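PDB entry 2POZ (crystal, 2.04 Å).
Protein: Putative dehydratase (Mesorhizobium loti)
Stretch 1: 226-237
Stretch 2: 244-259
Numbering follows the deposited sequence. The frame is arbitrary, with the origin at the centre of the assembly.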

ATOM      1  N   ASP A 226      32.059 -12.021   5.781  1.00 19.64           N
ATOM      2  CA  ASP A 226      32.289 -10.705   5.174  1.00 19.56           C
ATOM      3  C   ASP A 226      32.123 -10.715   3.658  1.00 17.77           C
ATOM      4  O   ASP A 226      33.093 -10.653   2.904  1.00 19.41           O
ATOM      5  N   ILE A 227      30.871 -10.774   3.227  1.00 18.06           N
ATOM      6  CA  ILE A 227      30.533 -10.817   1.810  1.00 16.62           C
ATOM      7  C   ILE A 227      30.196  -9.429   1.264  1.00 17.97           C
ATOM      8  O   ILE A 227      29.371  -8.716   1.827  1.00 16.85           O
ATOM      9  N   CYS A 228      30.839  -9.050   0.164  1.00 19.02           N
ATOM     10  CA  CYS A 228      30.592  -7.750  -0.457  1.00 20.39           C
ATOM     11  C   CYS A 228      29.114  -7.692  -0.882  1.00 20.39           C
ATOM     12  O   CYS A 228      28.376  -6.777  -0.504  1.00 18.55           O
ATOM     13  N   PHE A 229      28.690  -8.664  -1.679  1.00 17.71           N
ATOM     14  CA  PHE A 229      27.292  -8.743  -2.085  1.00 17.40           C
ATOM     15  C   PHE A 229      26.913 -10.136  -2.587  1.00 16.02           C
ATOM     16  O   PHE A 229      27.780 -10.950  -2.924  1.00 16.29           O
ATOM     17  N   VAL A 230      25.613 -10.413  -2.588  1.00 15.11           N
ATOM     18  CA  VAL A 230      25.089 -11.676  -3.077  1.00 14.13           C
ATOM     19  C   VAL A 230      24.305 -11.322  -4.344  1.00 14.11           C
ATOM     20  O   VAL A 230      23.478 -10.407  -4.336  1.00 13.78           O
ATOM     21  N   GLU A 231      24.583 -12.038  -5.427  1.00 11.57           N
ATOM     22  CA  GLU A 231      23.935 -11.799  -6.713  1.00 12.85           C
ATOM     23  C   GLU A 231      22.775 -12.757  -6.985  1.00 12.83           C
ATOM     24  O   GLU A 231      22.872 -13.965  -6.722  1.00 11.43           O
ATOM     25  N   GLU A 232      21.686 -12.207  -7.521  1.00 11.38           N
ATOM     26  CA  GLU A 232      20.486 -12.976  -7.838  1.00 12.12           C
ATOM     27  C   GLU A 232      20.151 -14.015  -6.768  1.00 11.51           C
ATOM     28  O   GLU A 232      20.196 -15.213  -7.031  1.00 10.52           O
ATOM     29  N   PRO A 233      19.798 -13.571  -5.550  1.00 11.95           N
ATOM     30  CA  PRO A 233      19.469 -14.521  -4.484  1.00 10.51           C
ATOM     31  C   PRO A 233      18.221 -15.345  -4.804  1.00 12.24           C
ATOM     32  O   PRO A 233      17.980 -16.389  -4.195  1.00 12.14           O
ATOM     33  N   CYS A 234      17.415 -14.867  -5.748  1.00  8.65           N
ATOM     34  CA  CYS A 234      16.229 -15.618  -6.133  1.00 10.72           C
ATOM     35  C   CYS A 234      16.044 -15.549  -7.633  1.00  8.91           C
ATOM     36  O   CYS A 234      16.710 -14.774  -8.315  1.00  7.97           O
ATOM     37  N   ASP A 235      15.144 -16.380  -8.138  1.00 11.34           N
ATOM     38  CA  ASP A 235      14.859 -16.424  -9.566  1.00 12.96           C
ATOM     39  C   ASP A 235      14.498 -15.020 -10.044  1.00 11.12           C
ATOM     40  O   ASP A 235      13.651 -14.359  -9.449  1.00 11.95           O
ATOM     41  N   PRO A 236      15.154 -14.545 -11.114  1.00 12.37           N
ATOM     42  CA  PRO A 236      14.910 -13.215 -11.683  1.00 11.83           C
ATOM     43  C   PRO A 236      13.427 -12.987 -11.998  1.00 11.60           C
ATOM     44  O   PRO A 236      12.981 -11.854 -12.088  1.00 11.54           O
ATOM     45  N   PHE A 237      12.674 -14.068 -12.177  1.00 11.48           N
ATOM     46  CA  PHE A 237      11.237 -13.974 -12.468  1.00 12.59           C
ATOM     47  C   PHE A 237      10.427 -13.509 -11.253  1.00 15.00           C
ATOM     48  O   PHE A 237       9.362 -12.924 -11.409  1.00 15.59           O
ATOM     49  N   VAL A 244      11.443  -9.534  -0.252  1.00 15.51           N
ATOM     50  CA  VAL A 244      11.380 -10.226   1.029  1.00 14.38           C
ATOM     51  C   VAL A 244      12.791 -10.594   1.479  1.00 16.16           C
ATOM     52  O   VAL A 244      13.168 -10.385   2.640  1.00 14.65           O
ATOM     53  N   ILE A 245      13.572 -11.142   0.555  1.00 14.28           N
ATOM     54  CA  ILE A 245      14.934 -11.529   0.867  1.00 15.18           C
ATOM     55  C   ILE A 245      15.760 -10.321   1.309  1.00 13.96           C
ATOM     56  O   ILE A 245      16.467 -10.395   2.304  1.00 14.87           O
ATOM     57  N   SER A 246      15.659  -9.206   0.589  1.00 14.03           N
ATOM     58  CA  SER A 246      16.422  -8.014   0.951  1.00 16.11           C
ATOM     59  C   SER A 246      16.124  -7.529   2.374  1.00 17.75           C
ATOM     60  O   SER A 246      17.004  -6.995   3.052  1.00 20.32           O
ATOM     61  N   GLU A 247      14.893  -7.723   2.827  1.00 17.93           N
ATOM     62  CA  GLU A 247      14.492  -7.296   4.167  1.00 19.01           C
ATOM     63  C   GLU A 247      14.890  -8.301   5.243  1.00 18.31           C
ATOM     64  O   GLU A 247      14.855  -7.992   6.434  1.00 18.32           O
ATOM     65  N   GLN A 248      15.275  -9.501   4.829  1.00 19.18           N
ATOM     66  CA  GLN A 248      15.609 -10.548   5.787  1.00 18.47           C
ATOM     67  C   GLN A 248      17.072 -10.949   5.901  1.00 17.76           C
ATOM     68  O   GLN A 248      17.427 -11.705   6.800  1.00 18.59           O
ATOM     69  N   ILE A 249      17.922 -10.471   5.000  1.00 15.35           N
ATOM     70  CA  ILE A 249      19.333 -10.838   5.074  1.00 15.43           C
ATOM     71  C   ILE A 249      20.215  -9.628   5.320  1.00 15.61           C
ATOM     72  O   ILE A 249      19.841  -8.502   5.006  1.00 15.10           O
ATOM     73  N   PRO A 250      21.414  -9.851   5.881  1.00 17.64           N
ATOM     74  CA  PRO A 250      22.347  -8.760   6.170  1.00 19.03           C
ATOM     75  C   PRO A 250      23.321  -8.432   5.033  1.00 19.45           C
ATOM     76  O   PRO A 250      24.235  -7.629   5.212  1.00 21.90           O
ATOM     77  N   LEU A 251      23.121  -9.039   3.869  1.00 17.58           N
ATOM     78  CA  LEU A 251      24.021  -8.811   2.742  1.00 17.99           C
ATOM     79  C   LEU A 251      23.421  -7.925   1.657  1.00 15.35           C
ATOM     80  O   LEU A 251      22.231  -7.990   1.391  1.00 14.04           O
ATOM     81  N   PRO A 252      24.244  -7.073   1.027  1.00 16.30           N
ATOM     82  CA  PRO A 252      23.739  -6.206  -0.042  1.00 15.96           C
ATOM     83  C   PRO A 252      23.411  -7.126  -1.222  1.00 15.80           C
ATOM     84  O   PRO A 252      24.070  -8.154  -1.421  1.00 14.33           O
ATOM     85  N   ILE A 253      22.404  -6.763  -2.004  1.00 15.74           N
ATOM     86  CA  ILE A 253      22.010  -7.582  -3.137  1.00 12.69           C
ATOM     87  C   ILE A 253      22.292  -6.889  -4.457  1.00 14.09           C
ATOM     88  O   ILE A 253      22.205  -5.666  -4.558  1.00 13.27           O
ATOM     89  N   ALA A 254      22.634  -7.689  -5.462  1.00 13.37           N
ATOM     90  CA  ALA A 254      22.894  -7.199  -6.807  1.00 13.07           C
ATOM     91  C   ALA A 254      22.149  -8.107  -7.791  1.00 12.47           C
ATOM     92  O   ALA A 254      22.143  -9.331  -7.632  1.00 12.21           O
ATOM     93  N   VAL A 255      21.495  -7.505  -8.781  1.00 11.13           N
ATOM     94  CA  VAL A 255      20.775  -8.260  -9.812  1.00 11.67           C
ATOM     95  C   VAL A 255      20.927  -7.492 -11.116  1.00 11.61           C
ATOM     96  O   VAL A 255      21.449  -6.380 -11.121  1.00 11.67           O
ATOM     97  N   GLY A 256      20.478  -8.079 -12.220  1.00 12.93           N
ATOM     98  CA  GLY A 256      20.565  -7.372 -13.485  1.00 11.36           C
ATOM     99  C   GLY A 256      21.031  -8.163 -14.686  1.00 12.86           C
ATOM    100  O   GLY A 256      20.738  -7.783 -15.822  1.00 11.41           O
ATOM    101  N   GLU A 257      21.756  -9.256 -14.453  1.00 14.14           N
ATOM    102  CA  GLU A 257      22.256 -10.066 -15.558  1.00 13.89           C
ATOM    103  C   GLU A 257      21.105 -10.573 -16.415  1.00 12.22           C
ATOM    104  O   GLU A 257      21.260 -10.780 -17.614  1.00 13.08           O
ATOM    105  N   ARG A 258      19.947 -10.777 -15.799  1.00  9.80           N
ATOM    106  CA  ARG A 258      18.806 -11.268 -16.549  1.00  9.62           C
ATOM    107  C   ARG A 258      17.600 -10.330 -16.519  1.00  8.64           C
ATOM    108  O   ARG A 258      16.450 -10.772 -16.472  1.00  8.01           O
ATOM    109  N   VAL A 259      17.885  -9.027 -16.538  1.00  8.19           N
ATOM    110  CA  VAL A 259      16.855  -7.988 -16.573  1.00  8.55           C
ATOM    111  C   VAL A 259      17.169  -7.167 -17.828  1.00  9.65           C
ATOM    112  O   VAL A 259      18.334  -6.868 -18.104  1.00  9.09           O
TER

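Ile 227 opens the contact: its CB points toward stretch 2 and lies 4.2 Å from CD2 of Leu 251, while the end of the m, m side chain leads away. Phe 229, chi1 p, lays one ring face over Ala 254, whose CB sits 4.1 Å from the ring centroid.

From here two parallel strands pair, joined by Val 230 N to Pro 252 O (3.0 Å), Ala 254 N to Val 230 O (3.1 Å) and Glu 232 N to Ala 254 O (2.9 Å), and side chains alternate between faces. Val 230 (p) shares its face with Ile 253 (m, t), CG1 to CG1 3.9 Å, and also meets Ile 249 and Leu 251. Glu 231, extended t, t, shares the other with Ala 254. Its OE2 lies 3.2 Å from OE1 of Glu 257, two acceptors unbonded; water 1 donates to that OE2 and accepts from Glu 257 N.

Glu 232 (m, t) reaches Arg 258 in a two-pronged salt bridge, NH2 to OE1 2.8 Å and NE to OE2 3.2 Å. Water 2 ties its OE2 to the backbone N of Gly 256 and Arg 258. Then Pro 233 CD touches Ile 253 CG2 at 3.6 Å, Cys 234 CB meets Ile 245 CD1 at 3.6 Å, and Pro 236 packs obliquely against the Arg 258 guanidinium.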

ATOM      1  CB  ASP A 226      33.683 -10.184   5.558  1.00 21.21           C
ATOM      2  CG  ASP A 226      33.920  -8.748   5.103  1.00 25.98           C
ATOM      3  OD1 ASP A 226      32.986  -7.923   5.200  1.00 27.23           O
ATOM      4  OD2 ASP A 226      35.048  -8.438   4.661  1.00 29.34           O
ATOM      5  CB  ILE A 227      29.325 -11.767   1.584  1.00 14.84           C
ATOM      6  CG1 ILE A 227      29.608 -13.138   2.216  1.00 16.17           C
ATOM      7  CG2 ILE A 227      29.017 -11.893   0.104  1.00 14.59           C
ATOM      8  CD1 ILE A 227      30.866 -13.822   1.710  1.00 16.71           C
ATOM      9  CB  CYS A 228      31.520  -7.572  -1.660  1.00 22.02           C
ATOM     10  SG  CYS A 228      31.469  -5.937  -2.422  1.00 26.72           S
ATOM     11  CB  PHE A 229      26.947  -7.662  -3.137  1.00 16.14           C
ATOM     12  CG  PHE A 229      27.611  -7.845  -4.482  1.00 18.69           C
ATOM     13  CD1 PHE A 229      27.235  -8.884  -5.334  1.00 15.78           C
ATOM     14  CD2 PHE A 229      28.554  -6.922  -4.934  1.00 16.55           C
ATOM     15  CE1 PHE A 229      27.779  -8.996  -6.613  1.00 15.37           C
ATOM     16  CE2 PHE A 229      29.107  -7.026  -6.217  1.00 17.90           C
ATOM     17  CZ  PHE A 229      28.717  -8.065  -7.059  1.00 14.89           C
ATOM     18  CB  VAL A 230      24.159 -12.365  -2.031  1.00 16.52           C
ATOM     19  CG1 VAL A 230      22.901 -11.538  -1.800  1.00 18.33           C
ATOM     20  CG2 VAL A 230      23.788 -13.753  -2.508  1.00 16.85           C
ATOM     21  CB  GLU A 231      24.970 -11.915  -7.834  1.00 13.86           C
ATOM     22  CG  GLU A 231      24.437 -11.609  -9.223  1.00 16.26           C
ATOM     23  CD  GLU A 231      25.508 -11.760 -10.290  1.00 18.36           C
ATOM     24  OE1 GLU A 231      26.688 -11.494  -9.979  1.00 16.75           O
ATOM     25  OE2 GLU A 231      25.169 -12.134 -11.438  1.00 21.02           O
ATOM     26  CB  GLU A 232      20.647 -13.686  -9.189  1.00 13.04           C
ATOM     27  CG  GLU A 232      20.731 -12.762 -10.396  1.00 17.66           C
ATOM     28  CD  GLU A 232      20.747 -13.535 -11.705  1.00 18.64           C
ATOM     29  OE1 GLU A 232      21.570 -14.468 -11.832  1.00 17.28           O
ATOM     30  OE2 GLU A 232      19.940 -13.212 -12.605  1.00 18.58           O
ATOM     31  CB  PRO A 233      19.293 -13.622  -3.260  1.00 11.99           C
ATOM     32  CG  PRO A 233      18.729 -12.366  -3.868  1.00 14.10           C
ATOM     33  CD  PRO A 233      19.596 -12.182  -5.102  1.00 12.69           C
ATOM     34  CB  CYS A 234      14.971 -15.089  -5.440  1.00 11.51           C
ATOM     35  SG  CYS A 234      14.551 -13.391  -5.886  1.00 16.62           S
ATOM     36  CB  ASP A 235      13.691 -17.378  -9.831  1.00 12.49           C
ATOM     37  CG  ASP A 235      13.507 -17.678 -11.303  1.00 15.87           C
ATOM     38  OD1 ASP A 235      13.465 -16.724 -12.116  1.00 14.60           O
ATOM     39  OD2 ASP A 235      13.395 -18.875 -11.647  1.00 15.81           O
ATOM     40  CB  PRO A 236      15.763 -13.220 -12.951  1.00 12.16           C
ATOM     41  CG  PRO A 236      16.890 -14.114 -12.591  1.00 16.88           C
ATOM     42  CD  PRO A 236      16.221 -15.243 -11.853  1.00 13.00           C
ATOM     43  CB  PHE A 237      10.689 -15.344 -12.890  1.00 13.16           C
ATOM     44  CG  PHE A 237      10.157 -15.397 -14.296  1.00 12.84           C
ATOM     45  CD1 PHE A 237      10.474 -16.472 -15.120  1.00 12.39           C
ATOM     46  CD2 PHE A 237       9.329 -14.389 -14.792  1.00 11.00           C
ATOM     47  CE1 PHE A 237       9.977 -16.545 -16.420  1.00 12.94           C
ATOM     48  CE2 PHE A 237       8.829 -14.455 -16.089  1.00 13.59           C
ATOM     49  CZ  PHE A 237       9.157 -15.540 -16.905  1.00 10.50           C
ATOM     50  CB  VAL A 244      10.536 -11.513   0.923  1.00 14.18           C
ATOM     51  CG1 VAL A 244      10.632 -12.312   2.217  1.00 15.84           C
ATOM     52  CG2 VAL A 244       9.086 -11.153   0.631  1.00 13.98           C
ATOM     53  CB  ILE A 245      15.597 -12.229  -0.348  1.00 16.99           C
ATOM     54  CG1 ILE A 245      14.936 -13.600  -0.566  1.00 15.78           C
ATOM     55  CG2 ILE A 245      17.102 -12.382  -0.121  1.00 13.84           C
ATOM     56  CD1 ILE A 245      15.277 -14.248  -1.902  1.00 16.03           C
ATOM     57  CB  SER A 246      16.152  -6.874  -0.037  1.00 15.43           C
ATOM     58  OG  SER A 246      14.821  -6.395   0.061  1.00 22.66           O
ATOM     59  CB  GLU A 247      12.971  -7.106   4.228  1.00 18.70           C
ATOM     60  CG  GLU A 247      12.391  -6.223   3.140  1.00 24.32           C
ATOM     61  CD  GLU A 247      10.870  -6.132   3.206  1.00 27.89           C
ATOM     62  OE1 GLU A 247      10.205  -7.191   3.297  1.00 29.02           O
ATOM     63  OE2 GLU A 247      10.336  -5.001   3.160  1.00 30.56           O
ATOM     64  CB  GLN A 248      14.773 -11.796   5.482  1.00 19.38           C
ATOM     65  CG  GLN A 248      13.278 -11.632   5.713  1.00 21.47           C
ATOM     66  CD  GLN A 248      12.935 -11.468   7.183  1.00 27.27           C
ATOM     67  OE1 GLN A 248      13.498 -12.154   8.037  1.00 27.76           O
ATOM     68  NE2 GLN A 248      12.001 -10.566   7.485  1.00 26.43           N
ATOM     69  CB  ILE A 249      19.815 -11.556   3.788  1.00 13.86           C
ATOM     70  CG1 ILE A 249      19.849 -10.579   2.615  1.00 12.71           C
ATOM     71  CG2 ILE A 249      18.902 -12.740   3.490  1.00 11.69           C
ATOM     72  CD1 ILE A 249      20.471 -11.171   1.344  1.00 10.93           C
ATOM     73  CB  PRO A 250      23.068  -9.270   7.410  1.00 21.00           C
ATOM     74  CG  PRO A 250      23.237 -10.732   7.080  1.00 20.55           C
ATOM     75  CD  PRO A 250      21.885 -11.118   6.476  1.00 19.13           C
ATOM     76  CB  LEU A 251      24.395 -10.147   2.098  1.00 18.32           C
ATOM     77  CG  LEU A 251      24.692 -11.311   3.038  1.00 20.82           C
ATOM     78  CD1 LEU A 251      24.890 -12.588   2.228  1.00 20.97           C
ATOM     79  CD2 LEU A 251      25.923 -10.988   3.855  1.00 20.21           C
ATOM     80  CB  PRO A 252      24.935  -5.305  -0.348  1.00 17.25           C
ATOM     81  CG  PRO A 252      25.647  -5.231   0.958  1.00 19.02           C
ATOM     82  CD  PRO A 252      25.596  -6.657   1.438  1.00 17.54           C
ATOM     83  CB  ILE A 253      20.507  -7.909  -3.078  1.00 13.23           C
ATOM     84  CG1 ILE A 253      20.196  -8.706  -1.802  1.00 12.96           C
ATOM     85  CG2 ILE A 253      20.093  -8.695  -4.313  1.00 10.32           C
ATOM     86  CD1 ILE A 253      18.696  -8.960  -1.583  1.00  9.41           C
ATOM     87  CB  ALA A 254      24.398  -7.222  -7.102  1.00 12.80           C
ATOM     88  CB  VAL A 255      19.242  -8.395  -9.517  1.00 10.64           C
ATOM     89  CG1 VAL A 255      19.014  -9.113  -8.200  1.00 10.14           C
ATOM     90  CG2 VAL A 255      18.579  -7.014  -9.494  1.00  9.84           C
ATOM     91  CB  GLU A 257      23.076 -11.259 -15.038  1.00 16.02           C
ATOM     92  CG  GLU A 257      23.643 -12.150 -16.151  1.00 19.08           C
ATOM     93  CD  GLU A 257      24.608 -13.226 -15.635  1.00 24.56           C
ATOM     94  OE1 GLU A 257      24.878 -13.265 -14.412  1.00 22.80           O
ATOM     95  OE2 GLU A 257      25.101 -14.028 -16.460  1.00 24.52           O
ATOM     96  CB  ARG A 258      18.443 -12.688 -16.072  1.00 10.44           C
ATOM     97  CG  ARG A 258      19.371 -13.755 -16.691  1.00  8.14           C
ATOM     98  CD  ARG A 258      19.098 -15.177 -16.215  1.00 11.23           C
ATOM     99  NE  ARG A 258      19.641 -15.409 -14.881  1.00 13.45           N
ATOM    100  CZ  ARG A 258      19.877 -16.607 -14.354  1.00 14.23           C
ATOM    101  NH1 ARG A 258      19.625 -17.713 -15.046  1.00 12.38           N
ATOM    102  NH2 ARG A 258      20.371 -16.696 -13.128  1.00 12.65           N
ATOM    103  CB  VAL A 259      16.886  -7.103 -15.313  1.00 10.02           C
ATOM    104  CG1 VAL A 259      15.818  -5.994 -15.421  1.00  9.28           C
ATOM    105  CG2 VAL A 259      16.610  -7.974 -14.077  1.00  8.88           C
TER
HETATM  106  O   HOH W   1      22.932 -10.328 -12.061  1.00 12.18           O
HETATM  107  O   HOH W   2      19.239 -10.692 -12.884  1.00  8.21           O